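Hydroxyethylthiazole kinase (Pyrococcus horikoshii, PDB 3HPD) probably catalyses the magnesium-dependent transfer of phosphate from ATP to the hydroxyl group of 4-methyl-5-beta-hydroxyethylthiazole, a step in thiamine diphosphate biosynthesis. Local coordinates at residues T151-R156 / Y170-G174; F121-S125 / E146-L150; H45-L50 / G70-S74; M75-E80 / E108-G113; I223-K227 / V253-A258. All coordinates share one frame; numbering follows the deposited sequence.

Interaction 1: T151-R156 / Y170-G174; sequences TMNAAR and YVSDG
Thr-151, Ala-155 and Arg-156 of helix 144-157 lie against Tyr-170 to Gly-174, the end of strand 169-172 and the turn after it. The short axes of 151-156 and 170-172 approach to 7.8 Å and run at 32° to each other. This is helix-on-sheet packing in the ribokinase-like alpha/beta fold. Strand 169-172 belongs to the antiparallel part of the sheet and pairs with strand 161-165. The backbones come closest at the turn, where the CA atoms of Met-152 and Gly-174 are 5.1 Å apart.

Thr-151 meets the strand with both branches. Thr-151 CG2 is anti to the backbone N and rests on Ser-172, 3.6 Å from Ser-172 CB. Thr-151 OG1 touches Tyr-170 CB at 3.4 Å and is hydrogen-bonded to the carbonyl of Ala-147 in its own helix. Val-171 points away from this helix and packs on helix 210-231.

The turn is held from within. Ser-172 OG accepts from Gly-174 N at 3.0 Å, which makes an ST turn, and is also hydrogen-bonded to Thr-177 OG1. Ala-155 CB sits over this turn, 3.5 Å from Ser-172 O. Gly-174 has a positive phi (101°) that suits glycine. Arg-156 stretches out from CG to NE alongside Gly-174. Arg-156 NH2 gives a weak, bent hydrogen bond to Gly-174 O, at 2.9 Å and 118°.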
# COMPACT_ATOMS: atom_id res chain seq x y z
N THR A 151 10.64 -29.18 7.50
CA THR A 151 9.34 -28.85 8.06
C THR A 151 9.11 -29.59 9.38
O THR A 151 8.72 -28.98 10.37
CB THR A 151 8.21 -29.20 7.08
OG1 THR A 151 8.48 -28.58 5.81
CG2 THR A 151 6.87 -28.71 7.60
N MET A 152 9.36 -30.90 9.38
CA MET A 152 9.18 -31.71 10.58
C MET A 152 10.10 -31.32 11.73
O MET A 152 9.64 -31.16 12.86
CB MET A 152 9.42 -33.19 10.28
CG MET A 152 9.32 -34.06 11.53
SD MET A 152 10.50 -35.43 11.60
CE MET A 152 11.47 -34.99 13.07
N ASN A 153 11.39 -31.20 11.45
CA ASN A 153 12.35 -30.84 12.49
C ASN A 153 12.04 -29.48 13.10
O ASN A 153 12.16 -29.29 14.31
CB ASN A 153 13.79 -30.85 11.95
CG ASN A 153 14.30 -32.25 11.67
OD1 ASN A 153 14.00 -33.18 12.41
ND2 ASN A 153 15.09 -32.40 10.62
N ALA A 154 11.64 -28.54 12.25
CA ALA A 154 11.31 -27.20 12.73
C ALA A 154 10.05 -27.25 13.59
O ALA A 154 9.96 -26.55 14.60
CB ALA A 154 11.10 -26.26 11.54
N ALA A 155 9.08 -28.07 13.20
CA ALA A 155 7.84 -28.20 13.95
C ALA A 155 8.11 -28.74 15.36
O ALA A 155 7.51 -28.28 16.33
CB ALA A 155 6.86 -29.10 13.22
N ARG A 156 9.00 -29.71 15.46
CA ARG A 156 9.32 -30.29 16.76
C ARG A 156 10.20 -29.32 17.56
O ARG A 156 10.02 -29.15 18.77
CB ARG A 156 10.04 -31.63 16.59
CG ARG A 156 9.25 -32.64 15.78
CD ARG A 156 9.78 -34.04 15.97
NE ARG A 156 9.02 -35.01 15.20
CZ ARG A 156 8.86 -36.29 15.54
NH1 ARG A 156 9.43 -36.75 16.64
NH2 ARG A 156 8.15 -37.10 14.77
N TYR A 170 5.10 -27.94 2.22
CA TYR A 170 5.02 -28.99 3.23
C TYR A 170 4.56 -28.35 4.53
O TYR A 170 5.03 -27.28 4.90
CB TYR A 170 6.38 -29.67 3.42
CG TYR A 170 6.71 -30.61 2.29
CD1 TYR A 170 6.09 -31.85 2.20
CD2 TYR A 170 7.57 -30.23 1.26
CE1 TYR A 170 6.32 -32.69 1.11
CE2 TYR A 170 7.80 -31.05 0.18
CZ TYR A 170 7.17 -32.28 0.10
OH TYR A 170 7.38 -33.09 -0.98
N VAL A 171 3.62 -29.01 5.19
CA VAL A 171 3.08 -28.53 6.45
C VAL A 171 3.12 -29.68 7.43
O VAL A 171 2.70 -30.79 7.10
CB VAL A 171 1.61 -28.09 6.29
CG1 VAL A 171 1.15 -27.29 7.50
CG2 VAL A 171 1.45 -27.27 5.02
N SER A 172 3.63 -29.43 8.63
CA SER A 172 3.72 -30.48 9.64
C SER A 172 3.59 -29.94 11.06
O SER A 172 3.98 -28.81 11.34
CB SER A 172 5.06 -31.21 9.52
OG SER A 172 5.15 -32.26 10.47
N ASP A 173 3.02 -30.75 11.93
CA ASP A 173 2.86 -30.38 13.33
C ASP A 173 3.81 -31.25 14.14
O ASP A 173 3.76 -31.28 15.37
CB ASP A 173 1.41 -30.58 13.80
CG ASP A 173 0.98 -32.04 13.77
OD1 ASP A 173 1.77 -32.90 13.32
OD2 ASP A 173 -0.16 -32.32 14.20
N GLY A 174 4.69 -31.95 13.43
CA GLY A 174 5.66 -32.82 14.08
C GLY A 174 5.27 -34.28 14.05
O GLY A 174 6.14 -35.16 14.12

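Interaction 2: F121-S125 / E146-L150; sequences FGEIS and EAKKL
Leu-150 and Phe-121 form the tight part of this contact between helices 121-131 and 144-157. One methyl of the leucine, Leu-150 CD2, lies over a face of the phenylalanine ring as a CH-pi contact, 3.9 Å from the Phe-121 ring centroid. It is displaced toward the CD1-CE1 side of the ring, and Leu-150 CD2 is 3.6 Å from Phe-121 CE1. The phenylalanine reaches over because its CG is anti to the backbone N (chi1 -167°), although its CB does not point at the other helix. The ring edge faces helix 144-157, with the buried Ala-147 CA in the ring plane, 3.9 Å from Phe-121 CE1. Leu-150 CD2 is also 3.9 Å from Ser-125 CB. Leu-150 CG meets Ile-124 CG2 at 4.1 Å on the inner side. Ile-124 and Leu-150 both also rest on Val-164 of the sheet. The side chain of Ile-124 is about 6 Å from that of Lys-118, a predicted ATP-binding residue.

Toward the solvent the packing is sparser. Here the exposed Glu-146 lies along the ring edge at CZ, near its plane. Glu-146 CG is 3.7 Å from Phe-121 CZ, and the carboxylate is turned 76° from the ring. No hydrogen bond crosses between the segments.

The short axes stay 10.9 Å apart and cross at 39°, so side chains bridge most of the gap. Two neighbouring helices packed side by side on one face of the central sheet are typical of the ribokinase-like fold.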
# COMPACT_ATOMS: atom_id res chain seq x y z
N PHE A 121 12.00 -22.03 2.32
CA PHE A 121 13.09 -22.89 2.75
C PHE A 121 14.24 -22.15 3.44
O PHE A 121 14.68 -22.55 4.51
CB PHE A 121 13.65 -23.67 1.56
CG PHE A 121 14.56 -24.80 1.97
CD1 PHE A 121 14.04 -26.07 2.23
CD2 PHE A 121 15.92 -24.58 2.13
CE1 PHE A 121 14.88 -27.10 2.65
CE2 PHE A 121 16.76 -25.61 2.55
CZ PHE A 121 16.24 -26.87 2.81
N GLY A 122 14.71 -21.07 2.83
CA GLY A 122 15.81 -20.32 3.42
C GLY A 122 15.51 -19.75 4.79
O GLY A 122 16.35 -19.82 5.70
N GLU A 123 14.32 -19.19 4.95
CA GLU A 123 13.92 -18.60 6.23
C GLU A 123 13.80 -19.62 7.34
O GLU A 123 14.33 -19.43 8.43
CB GLU A 123 12.60 -17.83 6.06
CG GLU A 123 12.66 -16.74 4.99
CD GLU A 123 11.31 -16.14 4.66
OE1 GLU A 123 10.29 -16.86 4.74
OE2 GLU A 123 11.26 -14.95 4.28
N ILE A 124 13.09 -20.72 7.08
CA ILE A 124 12.93 -21.74 8.11
C ILE A 124 14.23 -22.47 8.41
O ILE A 124 14.51 -22.81 9.56
CB ILE A 124 11.85 -22.77 7.71
CG1 ILE A 124 10.53 -22.05 7.39
CG2 ILE A 124 11.63 -23.77 8.84
CD1 ILE A 124 10.04 -21.12 8.50
N SER A 125 15.05 -22.71 7.39
CA SER A 125 16.32 -23.40 7.62
C SER A 125 17.24 -22.52 8.46
O SER A 125 17.99 -23.02 9.29
CB SER A 125 16.98 -23.75 6.28
OG SER A 125 17.28 -22.60 5.53
N GLU A 146 14.21 -33.06 1.43
CA GLU A 146 14.90 -32.14 2.33
C GLU A 146 13.93 -31.12 2.92
O GLU A 146 14.03 -30.76 4.09
CB GLU A 146 16.03 -31.44 1.59
CG GLU A 146 16.83 -30.46 2.43
CD GLU A 146 18.05 -29.92 1.70
OE1 GLU A 146 18.07 -29.99 0.45
OE2 GLU A 146 18.97 -29.42 2.37
N ALA A 147 12.99 -30.65 2.11
CA ALA A 147 12.00 -29.67 2.56
C ALA A 147 11.07 -30.33 3.58
O ALA A 147 10.68 -29.72 4.58
CB ALA A 147 11.19 -29.14 1.38
N LYS A 148 10.72 -31.58 3.32
CA LYS A 148 9.85 -32.33 4.22
C LYS A 148 10.52 -32.53 5.57
O LYS A 148 9.89 -32.35 6.62
CB LYS A 148 9.49 -33.69 3.62
CG LYS A 148 8.60 -34.53 4.52
CD LYS A 148 8.06 -35.77 3.83
CE LYS A 148 9.16 -36.76 3.50
NZ LYS A 148 8.72 -38.16 3.75
N LYS A 149 11.79 -32.91 5.55
CA LYS A 149 12.53 -33.13 6.78
C LYS A 149 12.66 -31.82 7.56
O LYS A 149 12.54 -31.79 8.78
CB LYS A 149 13.92 -33.70 6.47
CG LYS A 149 14.87 -33.77 7.66
CD LYS A 149 16.12 -34.57 7.31
CE LYS A 149 17.26 -34.31 8.29
NZ LYS A 149 16.91 -34.69 9.69
N LEU A 150 12.90 -30.72 6.84
CA LEU A 150 13.05 -29.41 7.47
C LEU A 150 11.76 -29.03 8.19
O LEU A 150 11.79 -28.61 9.34
CB LEU A 150 13.38 -28.34 6.43
CG LEU A 150 13.45 -26.91 6.98
CD1 LEU A 150 14.52 -26.83 8.06
CD2 LEU A 150 13.73 -25.92 5.86

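Interaction 3: H45-L50 / G70-S74; sequences HAEEEL and GWRRS
His-45 and Trp-71 lie face to face. Their planes are 12° apart, and the His-45 ring centroid is 4.2 Å from that of the Trp-71 six-membered ring. This is an offset stack. Trp-71 CZ2 lies over the centre of the imidazole, while the histidine sits nearer the rim of the indole. His-45 CB covers the same indole face, 4.0 Å from the centroid of the Trp-71 six-membered ring. His-45 NE2 is hydrogen-bonded to Asp-68 OD2 of the second subunit. The indole also meets the ring of Phe-24, nearly at right angles. The histidine CG stands between its backbone N and carbonyl carbon (chi1 65°), which turns the ring back over the indole.

The loop 45-50 joins strand 40-43 to helix 50-56 in this ribokinase-like alpha/beta fold, and here it lies against the start of helix 69-85. It follows Met-43, a predicted substrate-binding residue, and also meets the second subunit. Its backbone is tied to the helix by Ser-74, whose OG donates to His-45 O at 2.7 Å. The hydroxyl lies 25° out of the carbonyl plane.

Leu-50 CD1 packs on Ser-74 O at 3.5 Å. On the exposed side Glu-47 lies across the Arg-73 chain at about a right angle. Glu-47 OE2 is 3.1 Å from Arg-73 CD. The salt bridge from Glu-47 OE2 to Arg-73 NH1 is long, at 3.7 Å.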
# COMPACT_ATOMS: atom_id res chain seq x y z
N HIS A 45 -0.95 -1.65 15.69
CA HIS A 45 0.33 -1.94 16.32
C HIS A 45 0.61 -1.12 17.58
O HIS A 45 1.49 -1.47 18.36
CB HIS A 45 1.46 -1.69 15.32
CG HIS A 45 1.58 -0.26 14.91
ND1 HIS A 45 0.69 0.35 14.06
CD2 HIS A 45 2.47 0.70 15.28
CE1 HIS A 45 1.01 1.63 13.93
NE2 HIS A 45 2.08 1.87 14.66
N ALA A 46 -0.12 -0.03 17.77
CA ALA A 46 0.11 0.83 18.93
C ALA A 46 0.01 0.07 20.25
O ALA A 46 -0.98 -0.61 20.52
CB ALA A 46 -0.86 2.01 18.93
N GLU A 47 1.05 0.18 21.08
CA GLU A 47 1.05 -0.50 22.36
C GLU A 47 -0.12 -0.04 23.22
O GLU A 47 -0.57 -0.77 24.11
CB GLU A 47 2.39 -0.28 23.07
CG GLU A 47 3.50 -1.15 22.51
CD GLU A 47 4.87 -0.78 23.03
OE1 GLU A 47 5.03 -0.65 24.27
OE2 GLU A 47 5.80 -0.61 22.21
N GLU A 48 -0.62 1.16 22.94
CA GLU A 48 -1.74 1.71 23.69
C GLU A 48 -3.07 1.00 23.42
O GLU A 48 -4.03 1.20 24.17
CB GLU A 48 -1.92 3.21 23.41
CG GLU A 48 -0.82 4.08 24.00
CD GLU A 48 0.33 4.30 23.04
OE1 GLU A 48 0.54 3.46 22.14
OE2 GLU A 48 1.04 5.32 23.20
N GLU A 49 -3.14 0.19 22.37
CA GLU A 49 -4.38 -0.52 22.05
C GLU A 49 -4.20 -2.00 21.74
O GLU A 49 -5.16 -2.67 21.39
CB GLU A 49 -5.09 0.16 20.87
CG GLU A 49 -4.40 -0.04 19.53
CD GLU A 49 -5.16 0.60 18.37
OE1 GLU A 49 -6.30 1.07 18.59
OE2 GLU A 49 -4.61 0.64 17.25
N LEU A 50 -2.98 -2.52 21.87
CA LEU A 50 -2.74 -3.93 21.58
C LEU A 50 -3.63 -4.87 22.37
O LEU A 50 -4.21 -5.80 21.82
CB LEU A 50 -1.28 -4.31 21.83
CG LEU A 50 -0.23 -3.84 20.82
CD1 LEU A 50 1.15 -4.30 21.27
CD2 LEU A 50 -0.56 -4.43 19.44
N GLY A 70 10.64 -0.20 17.15
CA GLY A 70 9.30 0.09 17.62
C GLY A 70 8.32 -1.03 17.34
O GLY A 70 7.57 -1.45 18.22
N TRP A 71 8.32 -1.53 16.11
CA TRP A 71 7.41 -2.61 15.75
C TRP A 71 7.77 -3.91 16.45
O TRP A 71 6.90 -4.72 16.76
CB TRP A 71 7.39 -2.81 14.23
CG TRP A 71 6.66 -1.71 13.51
CD1 TRP A 71 7.08 -0.42 13.34
CD2 TRP A 71 5.35 -1.79 12.94
NE1 TRP A 71 6.11 0.31 12.70
CE2 TRP A 71 5.04 -0.50 12.44
CE3 TRP A 71 4.40 -2.81 12.81
CZ2 TRP A 71 3.82 -0.21 11.82
CZ3 TRP A 71 3.19 -2.52 12.19
CH2 TRP A 71 2.91 -1.24 11.70
N ARG A 72 9.06 -4.12 16.70
CA ARG A 72 9.50 -5.33 17.38
C ARG A 72 8.86 -5.39 18.77
O ARG A 72 8.37 -6.43 19.20
CB ARG A 72 11.03 -5.35 17.54
CG ARG A 72 11.57 -6.64 18.14
CD ARG A 72 13.02 -6.50 18.56
NE ARG A 72 13.13 -5.76 19.81
CZ ARG A 72 12.86 -6.27 21.01
NH1 ARG A 72 12.46 -7.53 21.12
NH2 ARG A 72 12.96 -5.51 22.09
N ARG A 73 8.88 -4.25 19.45
CA ARG A 73 8.31 -4.14 20.78
C ARG A 73 6.83 -4.52 20.73
O ARG A 73 6.34 -5.28 21.57
CB ARG A 73 8.47 -2.71 21.30
CG ARG A 73 8.31 -2.55 22.79
CD ARG A 73 8.68 -1.13 23.20
NE ARG A 73 9.97 -0.73 22.64
CZ ARG A 73 10.13 0.28 21.79
NH1 ARG A 73 9.08 1.00 21.40
NH2 ARG A 73 11.34 0.56 21.32
N SER A 74 6.12 -4.00 19.73
CA SER A 74 4.70 -4.29 19.57
C SER A 74 4.46 -5.77 19.27
O SER A 74 3.54 -6.38 19.82
CB SER A 74 4.10 -3.43 18.45
OG SER A 74 4.03 -2.07 18.83

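Interaction 4: M75-E80 / E108-G113; sequences MVKATE and EILSRG
Helices 69-85 and 100-112 lie side by side on the parallel part of the central sheet, and this contact joins them. Over 75-80 and 108-112 the short axes are 9.7 Å apart and only 9° from parallel. Arg-112 and Glu-80 are joined by a straight salt-bridge bond. Arg-112 NE donates to Glu-80 OE2 at 2.7 Å and 170°. The oxygen is almost in the guanidinium plane and is met from its anti side, 34° out of the carboxylate plane.

The arginine is extended from CG to NE, and a second bond limits its rotation. Arg-112 NH1 reaches back to Glu-108 O at 2.9 Å, from above the carbonyl plane. Val-76 CG1 lies over one face of the guanidinium, 3.4 Å from Arg-112 NE. The other methyl, Val-76 CG2, is 3.5 Å from Glu-108 OE2. That carboxylate has its strongest partner in Arg-72, one turn before Val-76. Glu-80, Arg-112 and Glu-108 form a salt-bridge network, in which the Arg-112 to Glu-108 link is long and one of charge alone.

Nearer the sheet the contact is apolar. Ile-109 CD1 approaches Met-75 CB at 4.2 Å, and both residues rest on Ile-62. Thr-79 crosses Ile-109 at about a right angle, with Thr-79 OG1 3.5 Å from Ile-109 CG2. The threonine hydroxyl donates to Met-75 O, which also accepts from Thr-79 N on the opposite face. Thr-79 CG2 is 3.7 Å from Gly-113 O, where helix 100-112 has ended. Parallel helices on one face of a parallel sheet are typical of the beta-alpha-beta crossovers of the ribokinase-like fold.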
# COMPACT_ATOMS: atom_id res chain seq x y z
N MET A 75 5.28 -6.34 18.40
CA MET A 75 5.13 -7.75 18.03
C MET A 75 5.38 -8.71 19.18
O MET A 75 4.67 -9.70 19.33
CB MET A 75 6.06 -8.07 16.86
CG MET A 75 5.67 -7.36 15.58
SD MET A 75 6.94 -7.52 14.32
CE MET A 75 6.20 -6.54 12.99
N VAL A 76 6.41 -8.43 19.98
CA VAL A 76 6.72 -9.29 21.11
C VAL A 76 5.63 -9.18 22.17
O VAL A 76 5.21 -10.18 22.75
CB VAL A 76 8.09 -8.91 21.72
CG1 VAL A 76 8.31 -9.65 23.02
CG2 VAL A 76 9.21 -9.26 20.72
N LYS A 77 5.16 -7.96 22.40
CA LYS A 77 4.11 -7.72 23.39
C LYS A 77 2.82 -8.40 22.93
O LYS A 77 2.11 -9.01 23.73
CB LYS A 77 3.87 -6.22 23.56
CG LYS A 77 2.88 -5.87 24.67
CD LYS A 77 3.41 -6.28 26.04
CE LYS A 77 2.41 -5.95 27.14
NZ LYS A 77 2.89 -6.38 28.48
N ALA A 78 2.52 -8.29 21.64
CA ALA A 78 1.33 -8.90 21.07
C ALA A 78 1.36 -10.41 21.26
O ALA A 78 0.35 -11.03 21.57
CB ALA A 78 1.22 -8.57 19.60
N THR A 79 2.54 -11.00 21.05
CA THR A 79 2.69 -12.44 21.20
C THR A 79 2.40 -12.85 22.64
O THR A 79 1.74 -13.86 22.88
CB THR A 79 4.12 -12.88 20.82
OG1 THR A 79 4.37 -12.54 19.44
CG2 THR A 79 4.29 -14.39 20.99
N GLU A 80 2.87 -12.07 23.59
CA GLU A 80 2.64 -12.39 24.99
C GLU A 80 1.16 -12.24 25.35
O GLU A 80 0.60 -13.07 26.06
CB GLU A 80 3.52 -11.50 25.87
CG GLU A 80 5.00 -11.64 25.52
CD GLU A 80 5.92 -10.76 26.34
OE1 GLU A 80 5.50 -9.64 26.71
OE2 GLU A 80 7.06 -11.19 26.61
N GLU A 108 12.85 -14.84 18.99
CA GLU A 108 12.33 -14.26 20.22
C GLU A 108 10.83 -14.53 20.32
O GLU A 108 10.31 -14.88 21.39
CB GLU A 108 12.60 -12.75 20.22
CG GLU A 108 12.35 -12.06 21.54
CD GLU A 108 12.72 -10.59 21.48
OE1 GLU A 108 13.45 -10.19 20.54
OE2 GLU A 108 12.29 -9.83 22.38
N ILE A 109 10.13 -14.35 19.21
CA ILE A 109 8.69 -14.58 19.16
C ILE A 109 8.41 -16.09 19.27
O ILE A 109 7.49 -16.51 19.98
CB ILE A 109 8.11 -14.02 17.84
CG1 ILE A 109 8.20 -12.49 17.86
CG2 ILE A 109 6.67 -14.50 17.64
CD1 ILE A 109 7.84 -11.83 16.55
N LEU A 110 9.21 -16.89 18.57
CA LEU A 110 9.05 -18.34 18.60
C LEU A 110 9.30 -18.90 20.00
O LEU A 110 8.68 -19.88 20.41
CB LEU A 110 10.00 -19.00 17.60
CG LEU A 110 9.58 -18.89 16.13
CD1 LEU A 110 10.74 -19.21 15.21
CD2 LEU A 110 8.41 -19.84 15.89
N SER A 111 10.20 -18.26 20.74
CA SER A 111 10.52 -18.71 22.09
C SER A 111 9.30 -18.55 23.00
O SER A 111 9.05 -19.38 23.87
CB SER A 111 11.69 -17.90 22.66
OG SER A 111 12.08 -18.41 23.92
N ARG A 112 8.54 -17.48 22.78
CA ARG A 112 7.35 -17.25 23.58
C ARG A 112 6.24 -18.19 23.13
O ARG A 112 5.39 -18.59 23.92
CB ARG A 112 6.93 -15.78 23.47
CG ARG A 112 7.93 -14.87 24.16
CD ARG A 112 7.63 -13.40 23.95
NE ARG A 112 8.49 -12.55 24.77
CZ ARG A 112 9.81 -12.47 24.65
NH1 ARG A 112 10.46 -13.20 23.75
NH2 ARG A 112 10.50 -11.65 25.44
N GLY A 113 6.26 -18.56 21.85
CA GLY A 113 5.27 -19.49 21.34
C GLY A 113 4.27 -18.98 20.33
O GLY A 113 3.58 -17.98 20.57

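Interaction 5: I223-K227 / V253-A258; sequences IAAEK and VIRTYA
Tyr-257 OH is gripped by two groups. Lys-227 NZ donates to Tyr-257 OH at 3.2 Å, and Glu-230 OE2 is also hydrogen-bonded to it. Lys-227 NZ in turn makes a salt bridge with Glu-230 and a cation-pi contact with Trp-245. The lysine chain is bent at chi2 (-62°) and chi3 (-66°), which folds it across the tyrosine. Lys-227 CD therefore sits over one ring face, 3.9 Å from the Tyr-257 ring centroid, as a CH-pi contact displaced toward the hydroxyl end.

At the ring edge, in plane, is Glu-226 OE1, 3.7 Å from Tyr-257 CD2. The other oxygen of that carboxylate, Glu-226 OE2, is hydrogen-bonded to Gly-183 N and Asn-182 ND2.

The contact sets the long helix 210-231 against the short helix 251-257, which precedes the last strand, 260-263, of the ribokinase-like sheet. The short axes cross at 83° and stay 11.2 Å apart.

Ile-223 is the buried centre. Ile-223 CG2 meets Val-253 CG1 at 3.7 Å and Tyr-257 CB at 3.8 Å. Ile-223 CD1 reaches past them to the end of the short helix, 3.7 Å from Ala-258 N.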
# COMPACT_ATOMS: atom_id res chain seq x y z
N ILE A 223 -4.84 -22.72 -5.35
CA ILE A 223 -5.87 -22.88 -6.37
C ILE A 223 -6.25 -21.51 -6.94
O ILE A 223 -6.46 -21.37 -8.15
CB ILE A 223 -7.14 -23.55 -5.79
CG1 ILE A 223 -6.81 -24.99 -5.37
CG2 ILE A 223 -8.27 -23.53 -6.83
CD1 ILE A 223 -7.99 -25.75 -4.75
N ALA A 224 -6.34 -20.51 -6.07
CA ALA A 224 -6.69 -19.16 -6.52
C ALA A 224 -5.63 -18.69 -7.52
O ALA A 224 -5.95 -18.02 -8.51
CB ALA A 224 -6.77 -18.20 -5.33
N ALA A 225 -4.38 -19.05 -7.26
CA ALA A 225 -3.28 -18.67 -8.13
C ALA A 225 -3.43 -19.33 -9.50
O ALA A 225 -3.22 -18.69 -10.54
CB ALA A 225 -1.95 -19.06 -7.49
N GLU A 226 -3.78 -20.61 -9.51
CA GLU A 226 -3.97 -21.33 -10.76
C GLU A 226 -5.13 -20.72 -11.55
O GLU A 226 -5.02 -20.51 -12.76
CB GLU A 226 -4.26 -22.81 -10.48
CG GLU A 226 -3.05 -23.57 -9.94
CD GLU A 226 -3.40 -24.96 -9.46
OE1 GLU A 226 -4.18 -25.65 -10.15
OE2 GLU A 226 -2.88 -25.38 -8.40
N LYS A 227 -6.23 -20.44 -10.86
CA LYS A 227 -7.41 -19.85 -11.50
C LYS A 227 -7.13 -18.45 -12.02
O LYS A 227 -7.62 -18.06 -13.08
CB LYS A 227 -8.58 -19.80 -10.51
CG LYS A 227 -9.07 -21.17 -10.05
CD LYS A 227 -9.59 -21.99 -11.22
CE LYS A 227 -10.86 -21.39 -11.81
NZ LYS A 227 -11.33 -22.18 -12.99
N VAL A 253 -14.85 -26.00 -6.91
CA VAL A 253 -13.51 -25.65 -7.37
C VAL A 253 -12.44 -26.41 -6.58
O VAL A 253 -11.48 -26.92 -7.15
CB VAL A 253 -13.26 -24.13 -7.25
CG1 VAL A 253 -11.86 -23.79 -7.78
CG2 VAL A 253 -14.32 -23.38 -8.03
N ILE A 254 -12.62 -26.50 -5.27
CA ILE A 254 -11.67 -27.22 -4.43
C ILE A 254 -11.66 -28.70 -4.81
O ILE A 254 -10.61 -29.31 -4.95
CB ILE A 254 -12.02 -27.08 -2.94
CG1 ILE A 254 -11.81 -25.63 -2.50
CG2 ILE A 254 -11.18 -28.03 -2.10
CD1 ILE A 254 -12.22 -25.34 -1.07
N ARG A 255 -12.85 -29.26 -5.00
CA ARG A 255 -12.99 -30.66 -5.38
C ARG A 255 -12.29 -30.98 -6.69
O ARG A 255 -11.64 -32.02 -6.82
CB ARG A 255 -14.48 -31.02 -5.49
CG ARG A 255 -14.77 -32.30 -6.26
CD ARG A 255 -16.23 -32.67 -6.12
NE ARG A 255 -16.58 -32.76 -4.70
CZ ARG A 255 -17.52 -32.04 -4.11
NH1 ARG A 255 -18.22 -31.15 -4.80
NH2 ARG A 255 -17.74 -32.18 -2.81
N THR A 256 -12.42 -30.08 -7.66
CA THR A 256 -11.82 -30.28 -8.97
C THR A 256 -10.37 -29.84 -9.15
O THR A 256 -9.67 -30.35 -10.02
CB THR A 256 -12.68 -29.60 -10.06
OG1 THR A 256 -12.90 -28.23 -9.71
CG2 THR A 256 -14.03 -30.30 -10.20
N TYR A 257 -9.90 -28.89 -8.32
CA TYR A 257 -8.53 -28.40 -8.45
C TYR A 257 -7.53 -28.78 -7.36
O TYR A 257 -6.32 -28.75 -7.60
CB TYR A 257 -8.52 -26.87 -8.57
CG TYR A 257 -8.81 -26.33 -9.95
CD1 TYR A 257 -10.11 -26.25 -10.43
CD2 TYR A 257 -7.77 -25.89 -10.78
CE1 TYR A 257 -10.39 -25.74 -11.69
CE2 TYR A 257 -8.04 -25.38 -12.05
CZ TYR A 257 -9.34 -25.31 -12.50
OH TYR A 257 -9.61 -24.79 -13.75
N ALA A 258 -8.01 -29.12 -6.17
CA ALA A 258 -7.11 -29.45 -5.07
C ALA A 258 -6.10 -30.56 -5.37
O ALA A 258 -6.45 -31.62 -5.89
CB ALA A 258 -7.93 -29.81 -3.82

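From the N terminus, interaction 3 comes first and closes a loop through helix 50-56 and strand 59-63 to helix 69-85. Interaction 4 follows on the same helix and closes one through strand 89-92 to helix 100-112. The two touch through the salt bridge of Arg-72 and Glu-108. Interaction 2 then closes the connection between helices 121-131 and 144-157. Interaction 1 closes a short loop through strand 161-165, bringing the second helix onto strand 169-172. These two also touch, through Ala-154 and Ile-124. Interaction 5 closes last, near the C terminus, on the opposite side of the chain's centre from interactions 3 and 4. All five lie in series; none nests or crosses.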